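Local coordinates for protein S-adenosylmethionine:tRNA ribosyltransferase-isomerase (Thermotoga maritima, PDB 1VKY) that probably transfers and isomerises the ribose moiety of S-adenosylmethionine onto the 7-aminomethyl-7-deazaguanine base of tRNA, yielding epoxyqueuosine, at residues B[51-54]-B[55-59]; B[245-248]-B[249-253]; B[327-330]-B[331-335]. All coordinates share one frame; numbering follows the deposited sequence.

Interaction 1: residues B[51-54]-B[55-59]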
loop_
_atom_site.group_PDB
_atom_site.type_symbol
_atom_site.label_atom_id
_atom_site.label_comp_id
_atom_site.label_asym_id
_atom_site.label_seq_id
_atom_site.Cartn_x
_atom_site.Cartn_y
_atom_site.Cartn_z
ATOM N N GLU B 51 -19.003 5.707 18.915
ATOM C CA GLU B 51 -17.847 5.807 19.808
ATOM C C GLU B 51 -16.539 5.805 19.063
ATOM O O GLU B 51 -16.415 5.272 17.951
ATOM C CB GLU B 51 -17.769 4.632 20.772
ATOM C CG GLU B 51 -18.985 4.353 21.610
ATOM C CD GLU B 51 -18.711 3.179 22.520
ATOM O OE1 GLU B 51 -19.178 2.049 22.254
ATOM O OE2 GLU B 51 -17.970 3.402 23.462
ATOM N N HIS B 52 -15.535 6.384 19.711
ATOM C CA HIS B 52 -14.207 6.520 19.110
ATOM C C HIS B 52 -13.187 5.775 19.971
ATOM O O HIS B 52 -12.863 6.218 21.053
ATOM C CB HIS B 52 -13.884 8.004 19.008
ATOM C CG HIS B 52 -14.912 8.750 18.229
ATOM N ND1 HIS B 52 -14.956 8.729 16.856
ATOM C CD2 HIS B 52 -15.995 9.451 18.633
ATOM C CE1 HIS B 52 -15.997 9.430 16.443
ATOM N NE2 HIS B 52 -16.646 9.875 17.503
ATOM N N ARG B 53 -12.694 4.645 19.457
ATOM C CA ARG B 53 -11.890 3.681 20.221
ATOM C C ARG B 53 -10.614 3.377 19.426
ATOM O O ARG B 53 -10.334 4.058 18.430
ATOM C CB ARG B 53 -12.702 2.405 20.489
ATOM C CG ARG B 53 -13.985 2.708 21.277
ATOM C CD ARG B 53 -13.713 3.136 22.772
ATOM N NE ARG B 53 -14.147 1.974 23.444
ATOM C CZ ARG B 53 -13.491 1.247 24.268
ATOM N NH1 ARG B 53 -12.333 1.576 24.781
ATOM N NH2 ARG B 53 -14.105 0.191 24.680
ATOM N N ILE B 54 -9.851 2.413 19.939
ATOM C CA ILE B 54 -8.653 1.867 19.320
ATOM C C ILE B 54 -8.938 0.419 19.002
ATOM O O ILE B 54 -9.679 -0.230 19.740
ATOM C CB ILE B 54 -7.450 1.958 20.307
ATOM C CG1 ILE B 54 -7.160 3.406 20.636
ATOM C CG2 ILE B 54 -6.214 1.279 19.757
ATOM C CD1 ILE B 54 -6.987 4.270 19.438
ATOM N N PHE B 55 -8.334 -0.099 17.927
ATOM C CA PHE B 55 -8.718 -1.390 17.401
ATOM C C PHE B 55 -8.658 -2.519 18.412
ATOM O O PHE B 55 -9.551 -3.369 18.439
ATOM C CB PHE B 55 -7.940 -1.795 16.136
ATOM C CG PHE B 55 -8.646 -2.886 15.360
ATOM C CD1 PHE B 55 -9.617 -2.571 14.443
ATOM C CD2 PHE B 55 -8.382 -4.209 15.603
ATOM C CE1 PHE B 55 -10.298 -3.579 13.771
ATOM C CE2 PHE B 55 -9.045 -5.201 14.957
ATOM C CZ PHE B 55 -10.023 -4.896 14.043
ATOM N N ARG B 56 -7.606 -2.566 19.219
ATOM C CA ARG B 56 -7.441 -3.680 20.175
ATOM C C ARG B 56 -8.582 -3.745 21.192
ATOM O O ARG B 56 -8.833 -4.793 21.777
ATOM C CB ARG B 56 -6.107 -3.584 20.905
ATOM C CG ARG B 56 -5.929 -2.309 21.722
ATOM C CD ARG B 56 -4.598 -2.229 22.490
ATOM N NE ARG B 56 -3.462 -2.489 21.609
ATOM C CZ ARG B 56 -2.604 -1.580 21.140
ATOM N NH1 ARG B 56 -2.698 -0.281 21.466
ATOM N NH2 ARG B 56 -1.631 -1.989 20.326
ATOM N N GLU B 57 -9.297 -2.633 21.368
ATOM C CA GLU B 57 -10.510 -2.555 22.235
ATOM C C GLU B 57 -11.786 -3.182 21.632
ATOM O O GLU B 57 -12.860 -3.191 22.250
ATOM C CB GLU B 57 -10.743 -1.086 22.599
ATOM C CG GLU B 57 -9.623 -0.540 23.466
ATOM C CD GLU B 57 -9.581 0.975 23.555
ATOM O OE1 GLU B 57 -10.124 1.692 22.698
ATOM O OE2 GLU B 57 -8.967 1.465 24.501
ATOM N N ILE B 58 -11.658 -3.762 20.434
ATOM C CA ILE B 58 -12.757 -4.515 19.820
ATOM C C ILE B 58 -13.222 -5.630 20.706
ATOM O O ILE B 58 -14.401 -5.936 20.720
ATOM C CB ILE B 58 -12.369 -5.071 18.404
ATOM C CG1 ILE B 58 -13.624 -5.545 17.643
ATOM C CG2 ILE B 58 -11.307 -6.186 18.489
ATOM C CD1 ILE B 58 -13.376 -5.744 16.192
ATOM N N ILE B 59 -12.314 -6.206 21.489
ATOM C CA ILE B 59 -12.680 -7.285 22.397
ATOM C C ILE B 59 -13.790 -6.909 23.415
ATOM O O ILE B 59 -14.567 -7.748 23.841
ATOM C CB ILE B 59 -11.411 -7.751 23.133
ATOM C CG1 ILE B 59 -11.655 -9.063 23.890
ATOM C CG2 ILE B 59 -10.870 -6.652 24.045
ATOM C CD1 ILE B 59 -10.349 -9.773 24.230
#
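E57 reaches back across the junction to R53 and I54, and its side chain carries most of the polar contact between 51-54 and 55-59. E57 CB packs close to I54 O, and on its other flank it sits 3.7 Å above the guanidinium plane of R53, displaced toward the rim. With CG placed beside the backbone N, chi1 (-66°) aims an otherwise extended chain back at the strand end. E57 CG passes R53 NH1 at 3.7 Å, and E57 CD comes nearer still. E57 OE1 then takes two partners: I54 N donates to it at 2.9 Å (N-H...O 159°), arriving from above the carboxylate plane, and R53 NH1 forms a salt bridge with it at 3.0 Å. NH1 is thus the arginine nitrogen that meets OE1, and the carboxylate and guanidinium planes stand 40° apart. R53 NH2 is instead paired with E60, while NE bonds to Y61. Beneath the carboxylate runs a backbone i to i+3 bond, from E57 N to I54 O at 2.9 Å. The carboxylate bond to I54 N closes over this turn bond, and taken alone it resembles the glutamate side of a capping box. Together the two bonds mark the turn that takes the chain from edge strand 49-54 of the mixed sheet into a 3-10 segment.

Interaction 2: residues B[245-248]-B[249-253]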
loop_
_atom_site.group_PDB
_atom_site.type_symbol
_atom_site.label_atom_id
_atom_site.label_comp_id
_atom_site.label_asym_id
_atom_site.label_seq_id
_atom_site.Cartn_x
_atom_site.Cartn_y
_atom_site.Cartn_z
ATOM N N LYS B 245 -20.172 -23.789 11.530
ATOM C CA LYS B 245 -20.036 -22.739 12.530
ATOM C C LYS B 245 -21.076 -21.639 12.419
ATOM O O LYS B 245 -21.527 -21.093 13.426
ATOM C CB LYS B 245 -18.650 -22.155 12.424
ATOM C CG LYS B 245 -17.603 -23.137 12.887
ATOM C CD LYS B 245 -16.257 -22.486 13.032
ATOM C CE LYS B 245 -15.401 -23.310 13.970
ATOM N NZ LYS B 245 -14.041 -22.735 13.973
ATOM N N LEU B 246 -21.460 -21.291 11.202
ATOM C CA LEU B 246 -22.497 -20.262 11.004
ATOM C C LEU B 246 -23.804 -20.752 11.607
ATOM O O LEU B 246 -24.539 -20.005 12.279
ATOM C CB LEU B 246 -22.702 -19.976 9.494
ATOM C CG LEU B 246 -21.559 -19.310 8.750
ATOM C CD1 LEU B 246 -21.749 -19.482 7.266
ATOM C CD2 LEU B 246 -21.473 -17.862 9.123
ATOM N N ARG B 247 -24.118 -22.013 11.339
ATOM C CA ARG B 247 -25.347 -22.613 11.854
ATOM C C ARG B 247 -25.312 -22.753 13.379
ATOM O O ARG B 247 -26.259 -22.404 14.065
ATOM C CB ARG B 247 -25.585 -23.973 11.209
ATOM C CG ARG B 247 -26.879 -24.599 11.708
ATOM C CD ARG B 247 -27.244 -25.992 11.127
ATOM N NE ARG B 247 -26.097 -26.888 10.962
ATOM C CZ ARG B 247 -25.459 -27.514 11.953
ATOM N NH1 ARG B 247 -25.827 -27.352 13.232
ATOM N NH2 ARG B 247 -24.423 -28.296 11.647
ATOM N N GLU B 248 -24.201 -23.214 13.919
ATOM C CA GLU B 248 -24.037 -23.308 15.391
ATOM C C GLU B 248 -24.107 -21.962 16.129
ATOM O O GLU B 248 -24.650 -21.864 17.243
ATOM C CB GLU B 248 -22.710 -23.976 15.712
ATOM C CG GLU B 248 -22.656 -25.457 15.374
ATOM C CD GLU B 248 -21.263 -26.019 15.508
ATOM O OE1 GLU B 248 -20.288 -25.235 15.627
ATOM O OE2 GLU B 248 -21.150 -27.250 15.488
ATOM N N THR B 249 -23.549 -20.927 15.517
ATOM C CA THR B 249 -23.557 -19.596 16.108
ATOM C C THR B 249 -24.986 -19.046 16.192
ATOM O O THR B 249 -25.420 -18.553 17.227
ATOM C CB THR B 249 -22.682 -18.673 15.253
ATOM O OG1 THR B 249 -21.353 -19.189 15.213
ATOM C CG2 THR B 249 -22.473 -17.337 15.936
ATOM N N ARG B 250 -25.714 -19.194 15.101
ATOM C CA ARG B 250 -27.134 -18.862 15.037
ATOM C C ARG B 250 -27.948 -19.641 16.083
ATOM O O ARG B 250 -28.738 -19.060 16.825
ATOM C CB ARG B 250 -27.666 -19.178 13.649
ATOM C CG ARG B 250 -27.478 -18.076 12.621
ATOM C CD ARG B 250 -28.754 -17.233 12.423
ATOM N NE ARG B 250 -28.541 -16.049 11.582
ATOM C CZ ARG B 250 -27.796 -15.018 11.951
ATOM N NH1 ARG B 250 -27.183 -15.021 13.128
ATOM N NH2 ARG B 250 -27.660 -13.997 11.151
ATOM N N GLU B 251 -27.749 -20.950 16.137
ATOM C CA GLU B 251 -28.409 -21.788 17.147
ATOM C C GLU B 251 -28.132 -21.319 18.563
ATOM O O GLU B 251 -29.031 -21.304 19.380
ATOM C CB GLU B 251 -27.998 -23.246 16.986
ATOM C CG GLU B 251 -28.567 -23.845 15.715
ATOM C CD GLU B 251 -28.068 -25.251 15.395
ATOM O OE1 GLU B 251 -28.594 -25.823 14.397
ATOM O OE2 GLU B 251 -27.160 -25.763 16.109
ATOM N N ARG B 252 -26.898 -20.930 18.860
ATOM C CA ARG B 252 -26.544 -20.412 20.193
ATOM C C ARG B 252 -27.121 -19.051 20.472
ATOM O O ARG B 252 -27.072 -18.587 21.604
ATOM C CB ARG B 252 -25.033 -20.282 20.345
ATOM C CG ARG B 252 -24.330 -21.576 20.514
ATOM C CD ARG B 252 -22.904 -21.395 20.970
ATOM N NE ARG B 252 -22.105 -20.485 20.137
ATOM C CZ ARG B 252 -21.487 -20.849 19.021
ATOM N NH1 ARG B 252 -21.611 -22.072 18.536
ATOM N NH2 ARG B 252 -20.764 -19.974 18.352
ATOM N N GLY B 253 -27.598 -18.367 19.436
ATOM C CA GLY B 253 -28.076 -17.013 19.591
ATOM C C GLY B 253 -26.948 -15.986 19.643
ATOM O O GLY B 253 -27.196 -14.839 19.992
HETATM O O HOH W 1 -19.551 -22.538 16.400
#
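The last turns of helix 240-252, closed by a Schellman motif at G253, bring T249, E251 and R252 back onto K245, R247 and E248. The main chain keeps its i to i+4 bonding throughout, and G253, with a positive phi of 79°, ends it by donating its N to R250 O. T249 adds a side-chain bond to this ladder. Its OG1 lies beside the backbone N (chi1 -60°), which turns the hydroxyl back to K245 O at 2.6 Å, while T249 N reaches the same oxygen at 2.9 Å. The two donors come from opposite faces of the carbonyl plane, so one acceptor is gripped from both sides. This threonine is buried against L67 and I256, on the helix face that packs on strands 67-75 and 256-259.

The R247-E251 pair is held more lightly. The two side chains run side by side in the same direction, and NH1 of R247 makes a weak hydrogen bond of 3.4 Å to OE1 of E251 within a salt bridge; the carboxylate lies at the guanidinium edge, its plane turned 47° away. R252, by contrast, is firmly tied. A bend at chi3 lays its guanidinium with one face over E248 O. Its NE bonds to N254 and its NH2 to G65 O, fixing the group at three points once NH1 is counted. That last nitrogen donates to a water in the guanidinium plane, 3.0 Å from R252 NH1, and the same water donates to E248 OE1 at 2.9 Å.

Interaction 3: residues B[327-330]-B[331-335]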
loop_
_atom_site.group_PDB
_atom_site.type_symbol
_atom_site.label_atom_id
_atom_site.label_comp_id
_atom_site.label_asym_id
_atom_site.label_seq_id
_atom_site.Cartn_x
_atom_site.Cartn_y
_atom_site.Cartn_z
ATOM N N TYR B 327 -19.145 9.172 8.849
ATOM C CA TYR B 327 -18.035 9.556 7.971
ATOM C C TYR B 327 -17.690 11.050 8.084
ATOM O O TYR B 327 -16.518 11.439 8.023
ATOM C CB TYR B 327 -18.344 9.222 6.518
ATOM C CG TYR B 327 -17.918 7.842 6.132
ATOM C CD1 TYR B 327 -18.465 6.726 6.760
ATOM C CD2 TYR B 327 -16.967 7.635 5.136
ATOM C CE1 TYR B 327 -18.072 5.421 6.361
ATOM C CE2 TYR B 327 -16.556 6.349 4.761
ATOM C CZ TYR B 327 -17.118 5.247 5.375
ATOM O OH TYR B 327 -16.731 3.976 4.983
ATOM N N ARG B 328 -18.704 11.890 8.270
ATOM C CA ARG B 328 -18.408 13.312 8.497
ATOM C C ARG B 328 -17.636 13.512 9.805
ATOM O O ARG B 328 -16.682 14.304 9.861
ATOM C CB ARG B 328 -19.696 14.113 8.471
ATOM C CG ARG B 328 -20.192 14.409 7.045
ATOM C CD ARG B 328 -21.283 15.494 7.002
ATOM N NE ARG B 328 -22.486 15.021 7.678
ATOM C CZ ARG B 328 -23.414 14.242 7.141
ATOM N NH1 ARG B 328 -23.330 13.838 5.874
ATOM N NH2 ARG B 328 -24.446 13.872 7.888
ATOM N N GLU B 329 -18.027 12.784 10.862
ATOM C CA GLU B 329 -17.274 12.788 12.130
ATOM C C GLU B 329 -15.852 12.248 11.998
ATOM O O GLU B 329 -14.917 12.762 12.649
ATOM C CB GLU B 329 -17.994 11.991 13.238
ATOM C CG GLU B 329 -18.823 12.805 14.229
ATOM C CD GLU B 329 -18.049 13.935 14.958
ATOM O OE1 GLU B 329 -18.274 15.118 14.629
ATOM O OE2 GLU B 329 -17.231 13.671 15.871
ATOM N N ALA B 330 -15.666 11.221 11.172
ATOM C CA ALA B 330 -14.322 10.688 10.934
ATOM C C ALA B 330 -13.389 11.717 10.283
ATOM O O ALA B 330 -12.233 11.844 10.678
ATOM C CB ALA B 330 -14.370 9.423 10.095
ATOM N N VAL B 331 -13.889 12.436 9.288
ATOM C CA VAL B 331 -13.097 13.489 8.631
ATOM C C VAL B 331 -12.773 14.577 9.647
ATOM O O VAL B 331 -11.628 15.010 9.761
ATOM C CB VAL B 331 -13.840 14.058 7.375
ATOM C CG1 VAL B 331 -13.183 15.306 6.847
ATOM C CG2 VAL B 331 -13.949 12.987 6.277
ATOM N N LYS B 332 -13.772 14.977 10.419
ATOM C CA LYS B 332 -13.607 16.041 11.402
ATOM C C LYS B 332 -12.569 15.633 12.403
ATOM O O LYS B 332 -11.689 16.421 12.738
ATOM C CB LYS B 332 -14.936 16.335 12.083
ATOM C CG LYS B 332 -14.930 17.498 13.022
ATOM C CD LYS B 332 -16.269 17.627 13.709
ATOM C CE LYS B 332 -16.309 18.859 14.615
ATOM N NZ LYS B 332 -17.530 18.819 15.485
ATOM N N ARG B 333 -12.588 14.376 12.834
ATOM C CA ARG B 333 -11.602 13.914 13.803
ATOM C C ARG B 333 -10.308 13.408 13.212
ATOM O O ARG B 333 -9.447 12.910 13.951
ATOM C CB ARG B 333 -12.219 12.797 14.652
ATOM C CG ARG B 333 -13.287 13.305 15.542
ATOM C CD ARG B 333 -13.993 12.211 16.286
ATOM N NE ARG B 333 -15.032 12.731 17.187
ATOM C CZ ARG B 333 -14.949 12.719 18.510
ATOM N NH1 ARG B 333 -13.848 12.273 19.131
ATOM N NH2 ARG B 333 -15.972 13.168 19.226
ATOM N N ARG B 334 -10.178 13.475 11.886
ATOM C CA ARG B 334 -8.914 13.203 11.205
ATOM C C ARG B 334 -8.568 11.716 11.247
ATOM O O ARG B 334 -7.401 11.312 11.332
ATOM C CB ARG B 334 -7.787 14.096 11.795
ATOM C CG ARG B 334 -8.120 15.605 11.848
ATOM C CD ARG B 334 -8.220 16.293 10.504
ATOM N NE ARG B 334 -6.941 16.291 9.800
ATOM C CZ ARG B 334 -6.757 16.680 8.531
ATOM N NH1 ARG B 334 -7.760 17.123 7.783
ATOM N NH2 ARG B 334 -5.549 16.615 8.003
ATOM N N TYR B 335 -9.585 10.862 11.150
ATOM C CA TYR B 335 -9.313 9.437 10.966
ATOM C C TYR B 335 -8.550 9.271 9.654
ATOM O O TYR B 335 -8.670 10.103 8.724
ATOM C CB TYR B 335 -10.621 8.614 10.864
ATOM C CG TYR B 335 -11.238 8.218 12.177
ATOM C CD1 TYR B 335 -11.737 9.170 13.053
ATOM C CD2 TYR B 335 -11.335 6.863 12.548
ATOM C CE1 TYR B 335 -12.338 8.789 14.282
ATOM C CE2 TYR B 335 -11.935 6.477 13.755
ATOM C CZ TYR B 335 -12.426 7.441 14.624
ATOM O OH TYR B 335 -13.029 7.004 15.820
#
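A330 and Y335 meet where a Schellman motif ends helix 320-332, and they form the compact half of this contact; E329, K332 and R333 make the charged, solvent-side half, with one tight bond to R333 and one slack link to K332. R334 turns the chain with a positive phi of 71° and sends its N back to V331 O at 3.0 Å. That reversal brings Y335 N to A330 O (2.9 Å, N-H...O 161°), and the tyrosine side chain folds in behind it. Y335 CB rests 3.9 Å from A330 CB, and the ring presents its edge, at CD1, to A330 O 3.6 Å away. Both residues are buried: F303 and M41 pack against the pair, R39 makes a cation-pi contact with the tyrosine ring, and the hydroxyl points to H52.

Toward solvent, E329 divides its carboxylate between two basic side chains. The bend at chi2 (-56°) brings the carboxylate round to the R333 and K332 side. E329 OE2 receives R333 NE at 2.7 Å in an almost straight bond that lies in the guanidinium plane, although the carboxylate plane itself is turned strongly against that of the guanidinium. The extended K332 runs alongside E329 in the same direction, and its CD touches E329 OE1 at 3.3 Å before the chain continues outward. With an alanine in place of E329, R333 NE would probably lose its charged partner, leaving the guanidinium freer to turn and K332 without its long ion pair. The lysine link is the slack member of this salt-bridge network, since E329 OE1 and K332 NZ remain 3.9 Å apart.

Overall arrangement
Read from the N terminus, the three contacts follow in series; each is local to one continuous stretch, so none encloses a long loop, and none nests in or crosses another. Interaction 1 marks the exit from edge strand 49-54 of the mixed sheet. Interaction 2 comes much later, at the end of helix 240-252, before strand 256-259 of the same sheet, and its nearest atoms are about 15 Å from interaction 1 and about 22 Å from interaction 3. Interaction 3 closes helix 320-332 ahead of strand 343-346. It returns to interaction 1: Y335 OH and H52 ND1, 2.8 Å apart, probably share a hydrogen bond, joining the C-terminal helix end to the edge strand.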